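Local coordinates for ABC transporter substrate-binding protein (Streptococcus pneumoniae, PDB 4OHN) that binds histidine and probably delivers amino acids to an ABC uptake transporter as its extracellular solute-binding component, at residues T77-W82 with G211-D216; V107-K112 with N194-F199; T123-G128 with R172-L177. All blocks are in the same frame, centred on the assembly; numbering follows the deposited sequence. Where two conformers were deposited one is given.

Contact 1 (T77-W82 with G211-D216)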
loop_
_atom_site.group_PDB
_atom_site.type_symbol
_atom_site.label_atom_id
_atom_site.label_comp_id
_atom_site.label_asym_id
_atom_site.label_seq_id
_atom_site.Cartn_x
_atom_site.Cartn_y
_atom_site.Cartn_z
ATOM N N THR A 77 -8.305 -0.072 -17.711
ATOM C CA THR A 77 -9.268 -0.900 -17.004
ATOM C C THR A 77 -9.519 -0.373 -15.585
ATOM O O THR A 77 -10.568 -0.657 -15.008
ATOM C CB THR A 77 -8.860 -2.366 -17.004
ATOM O OG1 THR A 77 -7.620 -2.507 -16.334
ATOM C CG2 THR A 77 -8.695 -2.859 -18.427
ATOM N N ILE A 78 -8.580 0.421 -15.053
ATOM C CA ILE A 78 -8.791 1.215 -13.831
ATOM C C ILE A 78 -8.343 2.648 -14.127
ATOM O O ILE A 78 -7.594 2.870 -15.085
ATOM C CB ILE A 78 -8.013 0.645 -12.614
ATOM C CG1 ILE A 78 -6.502 0.728 -12.836
ATOM C CG2 ILE A 78 -8.486 -0.798 -12.341
ATOM C CD1 ILE A 78 -5.664 0.196 -11.686
ATOM N N ASP A 79 -8.795 3.604 -13.308
ATOM C CA ASP A 79 -8.448 5.021 -13.484
ATOM C C ASP A 79 -7.478 5.530 -12.412
ATOM O O ASP A 79 -6.836 6.565 -12.614
ATOM C CB ASP A 79 -9.730 5.867 -13.463
ATOM C CG ASP A 79 -10.717 5.406 -14.494
ATOM O OD1 ASP A 79 -10.270 5.234 -15.660
ATOM O OD2 ASP A 79 -11.922 5.242 -14.183
ATOM N N LEU A 80 -7.385 4.822 -11.280
ATOM C CA LEU A 80 -6.495 5.171 -10.186
ATOM C C LEU A 80 -6.022 3.922 -9.515
ATOM O O LEU A 80 -6.720 2.907 -9.512
ATOM C CB LEU A 80 -7.229 5.998 -9.136
ATOM C CG LEU A 80 -7.712 7.391 -9.542
ATOM C CD1 LEU A 80 -8.568 7.958 -8.449
ATOM C CD2 LEU A 80 -6.528 8.310 -9.809
ATOM N N ILE A 81 -4.820 3.989 -8.973
ATOM C CA ILE A 81 -4.306 3.000 -8.032
ATOM C C ILE A 81 -4.337 3.669 -6.650
ATOM O O ILE A 81 -3.676 4.684 -6.429
ATOM C CB ILE A 81 -2.881 2.549 -8.370
ATOM C CG1 ILE A 81 -2.799 1.979 -9.795
ATOM C CG2 ILE A 81 -2.379 1.540 -7.335
ATOM C CD1 ILE A 81 -1.387 1.768 -10.299
ATOM N N TRP A 82 -5.108 3.108 -5.730
ATOM C CA TRP A 82 -5.318 3.752 -4.421
ATOM C C TRP A 82 -5.487 2.631 -3.410
ATOM O O TRP A 82 -6.566 2.023 -3.320
ATOM C CB TRP A 82 -6.558 4.667 -4.466
ATOM C CG TRP A 82 -6.670 5.627 -3.316
ATOM C CD1 TRP A 82 -6.149 5.478 -2.065
ATOM C CD2 TRP A 82 -7.381 6.860 -3.319
ATOM N NE1 TRP A 82 -6.474 6.577 -1.292
ATOM C CE2 TRP A 82 -7.243 7.427 -2.048
ATOM C CE3 TRP A 82 -8.097 7.566 -4.300
ATOM C CZ2 TRP A 82 -7.780 8.667 -1.736
ATOM C CZ3 TRP A 82 -8.635 8.802 -3.974
ATOM C CH2 TRP A 82 -8.469 9.329 -2.714
ATOM N N GLY A 211 -2.192 7.076 -7.376
ATOM C CA GLY A 211 -1.615 7.043 -8.708
ATOM C C GLY A 211 -2.630 7.157 -9.819
ATOM O O GLY A 211 -3.675 6.509 -9.760
ATOM N N SER A 212 -2.290 7.949 -10.840
ATOM C CA SER A 212 -3.104 8.117 -12.038
ATOM C C SER A 212 -2.246 8.029 -13.275
ATOM O O SER A 212 -1.027 8.095 -13.218
ATOM C CB SER A 212 -3.822 9.485 -12.053
ATOM O OG SER A 212 -2.946 10.532 -12.440
ATOM N N ARG A 213 -2.901 7.877 -14.415
ATOM C CA ARG A 213 -2.210 8.062 -15.691
ATOM C C ARG A 213 -1.612 9.469 -15.729
ATOM O O ARG A 213 -2.216 10.423 -15.236
ATOM C CB ARG A 213 -3.180 7.863 -16.851
ATOM C CG ARG A 213 -3.546 6.410 -17.097
ATOM C CD ARG A 213 -4.548 6.228 -18.230
ATOM N NE ARG A 213 -5.866 6.727 -17.906
ATOM C CZ ARG A 213 -6.810 6.044 -17.271
ATOM N NH1 ARG A 213 -6.603 4.794 -16.909
ATOM N NH2 ARG A 213 -7.965 6.617 -16.999
ATOM N N LYS A 214 -0.427 9.613 -16.317
ATOM C CA LYS A 214 0.224 10.922 -16.349
ATOM C C LYS A 214 -0.649 12.015 -16.944
ATOM O O LYS A 214 -0.602 13.163 -16.501
ATOM C CB LYS A 214 1.551 10.834 -17.100
ATOM C CG LYS A 214 2.585 10.058 -16.324
ATOM C CD LYS A 214 3.948 10.177 -16.958
ATOM C CE LYS A 214 5.019 9.673 -16.022
ATOM N NZ LYS A 214 6.372 9.841 -16.613
ATOM N N GLU A 215 -1.463 11.674 -17.935
ATOM C CA GLU A 215 -2.258 12.663 -18.626
ATOM C C GLU A 215 -3.481 13.145 -17.845
ATOM O O GLU A 215 -4.088 14.158 -18.208
ATOM C CB GLU A 215 -2.719 12.089 -19.971
ATOM C CG GLU A 215 -1.572 11.596 -20.902
ATOM C CD GLU A 215 -0.791 10.331 -20.416
ATOM O OE1 GLU A 215 -1.339 9.399 -19.747
ATOM O OE2 GLU A 215 0.417 10.270 -20.735
ATOM N N ASP A 216 -3.854 12.419 -16.793
ATOM C CA ASP A 216 -5.035 12.747 -15.994
ATOM C C ASP A 216 -4.737 13.846 -14.940
ATOM O O ASP A 216 -4.931 13.662 -13.716
ATOM C CB ASP A 216 -5.593 11.467 -15.366
ATOM C CG ASP A 216 -6.953 11.053 -15.922
ATOM O OD1 ASP A 216 -7.745 11.914 -16.359
ATOM O OD2 ASP A 216 -7.277 9.840 -15.870
HETATM O O HOH W 1 -5.731 7.942 -14.665
#
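R213 reaches across to the 77-82 segment with its guanidinium and meets two acceptors at its edge. R213 NH1 donates to the backbone O of I78 at 2.8 Å, a bent bond lying near the guanidinium plane. R213 NH2 runs to OD1 of D79 at 3.0 Å in a salt bridge. That bond is almost straight (173° at the hydrogen). The carboxylate stands nearly perpendicular to the guanidinium, with planes 88° apart, and OD1 is approached on its anti side. A bend at chi3 (-69°) turns the arginine tip back to these partners.

Next to this polar group the backbones pair as short antiparallel strands. I81 and G211 form a hydrogen-bonded pair, N of I81 giving to O of G211 and N of G211 returning to O of I81 at 3.0 Å. On the side of L80 and S212, CD2 of L80 packs against CB of S212 at 3.7 Å; L219 and I223 of helix 217-232 add to the surroundings of L80.

D216 OD2 lies 3.5 Å from R213 NH2, and a water on one face of the guanidinium joins O of D79, N of R213 and OD2 of D216. R213 NH1 also bonds O of L73, and OD2 of D79 takes the backbone N of T21, so both ends of the bridge have further partners. D216 N bonds O of R213 and closes a type I turn, while OG of S212 reaches the same O from the opposite face. This is an antiparallel strand pairing within the periplasmic-binding-protein fold, tied at its end by a salt-bridge network.

Contact 2 (V107-K112 with N194-F199); sequences VLVTKK and NDYNVF. With ACT (acetate ion), chain C.
Antiparallel pairing of strands 102-111 and 196-200 in the mixed sheet brings L108 opposite F199 and T110 opposite N197 as hydrogen-bonded pairs. Each pair exchanges two N-H···O bonds, N of L108 giving to O of F199 at 2.8 Å.

On the side of these pairs, CB of L108 sits over the F199 ring in a CH-pi contact, 4.1 Å from the centroid. The ring is brought there by CG lying between the backbone N and carbonyl carbon (chi1 54°), and its edge faces OG1 of T110, a hydroxyl that bonds O of I116. The other side carries V107, V109 and V198: CG2 of V107 meets CG1 of V198 at 3.7 Å, and V109, alongside V198, touches CB of Y196 with CG1. A183 and L187 of helix 180-189 touch V109 and V198 respectively.

Beyond the strand end, K112 folds over the partner chain, its backbone N bonding O of D195 almost straight, at 175°. The side chain, bent at chi4, places K112 NZ 3.0 Å from O of Y196, well above that carbonyl plane. K112 NZ also bonds OD1 of N197 at 3.1 Å. The Y196 hydroxyl donates to an acetate O at 2.6 Å, an ion probably from the crystallisation liquor. An antiparallel strand pair within a larger mixed sheet, packed against helices 161-169 and 180-189, belongs to the α/β architecture of periplasmic binding proteins.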
loop_
_atom_site.group_PDB
_atom_site.type_symbol
_atom_site.label_atom_id
_atom_site.label_comp_id
_atom_site.label_asym_id
_atom_site.label_seq_id
_atom_site.Cartn_x
_atom_site.Cartn_y
_atom_site.Cartn_z
ATOM N N VAL A 107 9.287 -2.734 6.889
ATOM C CA VAL A 107 9.810 -3.426 8.067
ATOM C C VAL A 107 10.053 -4.886 7.726
ATOM O O VAL A 107 9.528 -5.437 6.748
ATOM C CB VAL A 107 8.840 -3.358 9.279
ATOM C CG1 VAL A 107 8.760 -1.919 9.843
ATOM C CG2 VAL A 107 7.471 -3.867 8.940
ATOM N N LEU A 108 10.913 -5.528 8.513
ATOM C CA LEU A 108 10.972 -6.971 8.573
ATOM C C LEU A 108 10.092 -7.486 9.680
ATOM O O LEU A 108 10.008 -6.893 10.775
ATOM C CB LEU A 108 12.389 -7.469 8.813
ATOM C CG LEU A 108 13.355 -7.522 7.644
ATOM C CD1 LEU A 108 14.649 -8.186 8.078
ATOM C CD2 LEU A 108 12.728 -8.251 6.459
ATOM N N VAL A 109 9.445 -8.600 9.379
ATOM C CA VAL A 109 8.679 -9.356 10.368
ATOM C C VAL A 109 9.308 -10.752 10.479
ATOM O O VAL A 109 9.519 -11.428 9.470
ATOM C CB VAL A 109 7.185 -9.450 10.009
ATOM C CG1 VAL A 109 6.416 -10.251 11.054
ATOM C CG2 VAL A 109 6.584 -8.050 9.897
ATOM N N THR A 110 9.616 -11.170 11.713
ATOM C CA THR A 110 10.179 -12.492 11.987
ATOM C C THR A 110 9.406 -13.092 13.149
ATOM O O THR A 110 8.797 -12.370 13.950
ATOM C CB THR A 110 11.668 -12.422 12.374
ATOM O OG1 THR A 110 11.791 -11.668 13.592
ATOM C CG2 THR A 110 12.493 -11.770 11.268
ATOM N N LYS A 111 9.404 -14.411 13.275
ATOM C CA LYS A 111 8.861 -15.015 14.493
ATOM C C LYS A 111 9.709 -14.640 15.692
ATOM O O LYS A 111 10.940 -14.611 15.605
ATOM C CB LYS A 111 8.871 -16.531 14.400
ATOM C CG LYS A 111 7.860 -17.122 13.483
ATOM C CD LYS A 111 7.864 -18.636 13.647
ATOM C CE LYS A 111 6.660 -19.282 13.061
ATOM N NZ LYS A 111 6.739 -20.766 13.181
ATOM N N LYS A 112 9.092 -14.431 16.851
ATOM C CA LYS A 112 9.913 -14.187 18.042
ATOM C C LYS A 112 10.810 -15.368 18.337
ATOM O O LYS A 112 11.904 -15.197 18.851
ATOM C CB LYS A 112 9.050 -13.841 19.246
ATOM C CG LYS A 112 8.422 -12.461 19.153
ATOM C CD LYS A 112 7.853 -12.015 20.496
ATOM C CE LYS A 112 7.002 -10.762 20.402
ATOM N NZ LYS A 112 7.803 -9.573 19.980
ATOM N N ASN A 194 2.169 -10.535 19.669
ATOM C CA ASN A 194 3.172 -11.001 20.605
ATOM C C ASN A 194 3.845 -12.318 20.198
ATOM O O ASN A 194 4.595 -12.892 20.977
ATOM C CB ASN A 194 2.561 -11.088 21.998
ATOM C CG ASN A 194 2.136 -9.730 22.515
ATOM O OD1 ASN A 194 2.913 -8.781 22.449
ATOM N ND2 ASN A 194 0.922 -9.629 23.013
ATOM N N ASP A 195 3.599 -12.777 18.967
ATOM C CA ASP A 195 4.315 -13.919 18.403
ATOM C C ASP A 195 5.387 -13.483 17.407
ATOM O O ASP A 195 6.158 -14.319 16.933
ATOM C CB ASP A 195 3.347 -14.889 17.681
ATOM C CG ASP A 195 2.432 -15.656 18.620
ATOM O OD1 ASP A 195 2.689 -15.719 19.832
ATOM O OD2 ASP A 195 1.443 -16.217 18.095
ATOM N N TYR A 196 5.466 -12.193 17.073
ATOM C CA TYR A 196 6.354 -11.717 15.991
ATOM C C TYR A 196 7.133 -10.475 16.400
ATOM O O TYR A 196 6.691 -9.692 17.231
ATOM C CB TYR A 196 5.527 -11.412 14.711
ATOM C CG TYR A 196 4.903 -12.651 14.124
ATOM C CD1 TYR A 196 3.641 -13.068 14.495
ATOM C CD2 TYR A 196 5.615 -13.458 13.238
ATOM C CE1 TYR A 196 3.109 -14.249 13.995
ATOM C CE2 TYR A 196 5.101 -14.616 12.735
ATOM C CZ TYR A 196 3.862 -15.024 13.121
ATOM O OH TYR A 196 3.368 -16.206 12.613
ATOM N N ASN A 197 8.312 -10.324 15.802
ATOM C CA ASN A 197 9.086 -9.088 15.852
ATOM C C ASN A 197 8.834 -8.288 14.590
ATOM O O ASN A 197 8.757 -8.872 13.511
ATOM C CB ASN A 197 10.579 -9.402 15.950
ATOM C CG ASN A 197 10.949 -10.113 17.218
ATOM O OD1 ASN A 197 10.441 -9.790 18.300
ATOM N ND2 ASN A 197 11.836 -11.092 17.111
ATOM N N VAL A 198 8.709 -6.983 14.727
ATOM C CA VAL A 198 8.454 -6.075 13.613
ATOM C C VAL A 198 9.433 -4.931 13.756
ATOM O O VAL A 198 9.409 -4.224 14.767
ATOM C CB VAL A 198 7.000 -5.521 13.677
ATOM C CG1 VAL A 198 6.721 -4.628 12.474
ATOM C CG2 VAL A 198 5.965 -6.667 13.751
ATOM N N PHE A 199 10.325 -4.744 12.784
ATOM C CA PHE A 199 11.364 -3.739 12.944
ATOM C C PHE A 199 11.858 -3.191 11.617
ATOM O O PHE A 199 11.916 -3.893 10.614
ATOM C CB PHE A 199 12.546 -4.300 13.758
ATOM C CG PHE A 199 13.109 -5.581 13.200
ATOM C CD1 PHE A 199 12.540 -6.810 13.525
ATOM C CD2 PHE A 199 14.215 -5.567 12.364
ATOM C CE1 PHE A 199 13.035 -7.990 13.004
ATOM C CE2 PHE A 199 14.711 -6.752 11.848
ATOM C CZ PHE A 199 14.130 -7.954 12.179
HETATM C C ACT C . 0.523 -15.274 11.291
HETATM O O ACT C . 0.850 -16.040 12.230
HETATM O OXT ACT C . -0.703 -15.184 11.040
HETATM C CH3 ACT C . 1.563 -14.513 10.541
HETATM O O HOH W 2 12.881 -12.668 19.366
HETATM O O HOH W 3 5.558 -8.073 21.882
#

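Contact 3 (T123-G128 with R172-L177)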
loop_
_atom_site.group_PDB
_atom_site.type_symbol
_atom_site.label_atom_id
_atom_site.label_comp_id
_atom_site.label_asym_id
_atom_site.label_seq_id
_atom_site.Cartn_x
_atom_site.Cartn_y
_atom_site.Cartn_z
ATOM N N THR A 123 21.376 -13.187 8.006
ATOM C CA THR A 123 22.465 -13.739 7.220
ATOM C C THR A 123 22.200 -15.227 6.994
ATOM O O THR A 123 21.986 -15.993 7.934
ATOM C CB THR A 123 23.841 -13.455 7.867
ATOM O OG1 THR A 123 24.040 -12.031 7.917
ATOM C CG2 THR A 123 24.958 -14.092 7.030
ATOM N N GLY A 124 22.150 -15.624 5.717
ATOM C CA GLY A 124 21.916 -17.017 5.376
ATOM C C GLY A 124 20.483 -17.494 5.579
ATOM O O GLY A 124 20.177 -18.669 5.384
ATOM N N LYS A 125 19.589 -16.586 5.975
ATOM C CA LYS A 125 18.186 -16.920 6.246
ATOM C C LYS A 125 17.314 -16.575 5.027
ATOM O O LYS A 125 17.726 -15.818 4.153
ATOM C CB LYS A 125 17.686 -16.161 7.481
ATOM C CG LYS A 125 18.444 -16.478 8.773
ATOM C CD LYS A 125 18.183 -17.902 9.219
ATOM C CE LYS A 125 18.821 -18.190 10.566
ATOM N NZ LYS A 125 18.773 -19.652 10.843
ATOM N N THR A 126 16.119 -17.151 4.965
ATOM C CA THR A 126 15.219 -17.021 3.826
ATOM C C THR A 126 14.297 -15.822 4.007
ATOM O O THR A 126 13.595 -15.696 5.021
ATOM C CB THR A 126 14.384 -18.300 3.656
ATOM O OG1 THR A 126 15.267 -19.425 3.594
ATOM C CG2 THR A 126 13.497 -18.234 2.386
ATOM N N LEU A 127 14.311 -14.926 3.017
ATOM C CA LEU A 127 13.449 -13.750 2.990
ATOM C C LEU A 127 12.309 -13.933 2.022
ATOM O O LEU A 127 12.488 -14.516 0.952
ATOM C CB LEU A 127 14.288 -12.545 2.528
ATOM C CG LEU A 127 13.545 -11.206 2.526
ATOM C CD1 LEU A 127 13.267 -10.758 3.913
ATOM C CD2 LEU A 127 14.361 -10.165 1.761
ATOM N N GLY A 128 11.127 -13.440 2.400
ATOM C CA GLY A 128 9.986 -13.307 1.499
ATOM C C GLY A 128 9.615 -11.850 1.263
ATOM O O GLY A 128 9.958 -10.965 2.033
ATOM N N ARG A 172 8.521 -21.444 6.444
ATOM C CA ARG A 172 8.957 -21.618 5.067
ATOM C C ARG A 172 9.843 -20.455 4.640
ATOM O O ARG A 172 10.696 -20.606 3.754
ATOM C CB ARG A 172 7.764 -21.756 4.129
ATOM C CG ARG A 172 6.889 -22.947 4.452
ATOM C CD ARG A 172 5.575 -22.877 3.676
ATOM N NE ARG A 172 4.682 -23.961 4.077
ATOM C CZ ARG A 172 3.369 -23.849 4.229
ATOM N NH1 ARG A 172 2.759 -22.715 3.986
ATOM N NH2 ARG A 172 2.673 -24.896 4.595
ATOM N N ILE A 173 9.631 -19.296 5.251
ATOM C CA ILE A 173 10.544 -18.153 5.182
ATOM C C ILE A 173 10.876 -17.770 6.614
ATOM O O ILE A 173 10.110 -18.082 7.538
ATOM C CB ILE A 173 9.986 -16.947 4.379
ATOM C CG1 ILE A 173 8.668 -16.441 4.978
ATOM C CG2 ILE A 173 9.785 -17.364 2.923
ATOM C CD1 ILE A 173 8.092 -15.220 4.270
ATOM N N ASP A 174 12.010 -17.115 6.816
ATOM C CA ASP A 174 12.451 -16.677 8.140
ATOM C C ASP A 174 12.104 -15.225 8.448
ATOM O O ASP A 174 11.990 -14.846 9.612
ATOM C CB ASP A 174 13.966 -16.866 8.255
ATOM C CG ASP A 174 14.367 -18.315 8.106
ATOM O OD1 ASP A 174 13.855 -19.115 8.922
ATOM O OD2 ASP A 174 15.163 -18.646 7.202
ATOM N N GLY A 175 11.986 -14.416 7.396
ATOM C CA GLY A 175 11.639 -13.013 7.548
ATOM C C GLY A 175 10.833 -12.579 6.345
ATOM O O GLY A 175 10.997 -13.096 5.260
ATOM N N LEU A 176 9.996 -11.588 6.560
ATOM C CA LEU A 176 9.143 -11.020 5.524
ATOM C C LEU A 176 9.319 -9.504 5.494
ATOM O O LEU A 176 9.155 -8.839 6.517
ATOM C CB LEU A 176 7.673 -11.386 5.796
ATOM C CG LEU A 176 6.633 -10.767 4.856
ATOM C CD1 LEU A 176 6.876 -11.117 3.395
ATOM C CD2 LEU A 176 5.232 -11.226 5.318
ATOM N N LEU A 177 9.667 -8.991 4.317
ATOM C CA LEU A 177 9.749 -7.547 4.096
ATOM C C LEU A 177 8.363 -7.035 3.724
ATOM O O LEU A 177 7.796 -7.481 2.725
ATOM C CB LEU A 177 10.762 -7.265 2.988
ATOM C CG LEU A 177 11.101 -5.798 2.692
ATOM C CD1 LEU A 177 11.714 -5.128 3.920
ATOM C CD2 LEU A 177 12.042 -5.708 1.503
HETATM O O HOH W 4 15.808 -20.845 10.334
#
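D174 turns its side chain toward the backbone of T126 and lies against the side chain of K125. CB of D174 packs 3.5 Å from O of T126 and also lies against CB of K125. CG, beside the backbone N of D174 (chi1 -61°), carries the carboxylate on past CD of K125, and the two side chains cross at about a right angle. At the tip, OD2 of D174 accepts the N-H of T126 at 2.9 Å through its anti lone pair, in a practically straight bond (176°). The other oxygen, OD1, takes a hydrogen from a water that accepts from NZ of K125, so the opposite charges meet through solvent; K125 NZ and D174 OD2 are 5.2 Å apart.

The return bond runs from N of D174 to O of T126 at 2.8 Å. N of G175 donates to the same carbonyl O, so two consecutive N-H groups grip it. D174 thus holds the T126 backbone with both its carboxylate and its own N-H.

From there the chains pair in parallel. G128 sits between G175 and L177, its N giving to O of G175 and its O receiving N of L177 at 3.0 Å. The absence of a side chain at G128 lets CD1 of I173 come to 3.9 Å from its CA, where a CB would clash. On the opposite side of the sheet, CD1 of L127 lies by O of G175, and F139 of helix 134-141 touches both L127 and L177. Parallel neighbours of this kind, flanked by helices, form the core of an α/β lobe in the periplasmic-binding-protein fold.

Contacts 2 and 3 lie in the same lobe, their centres about 12 Å apart. N of V109 and O of L176 lie 2.9 Å apart, a probable hydrogen bond that places strand 102-111 between strands 175-179 and 196-200, and CD2 of L108 packs on CD1 of L127. Contact 1 belongs to the other lobe, its centre 34 Å from that of contact 2 and 33 Å from that of contact 3; strand 206-212, a neighbour of both 80-81 and 102-111, connects them. Bound histidine lies between the lobes: about 7 Å from the I81 side chain, about 11 Å from the side chain of V107 and about 10 Å from that of L177.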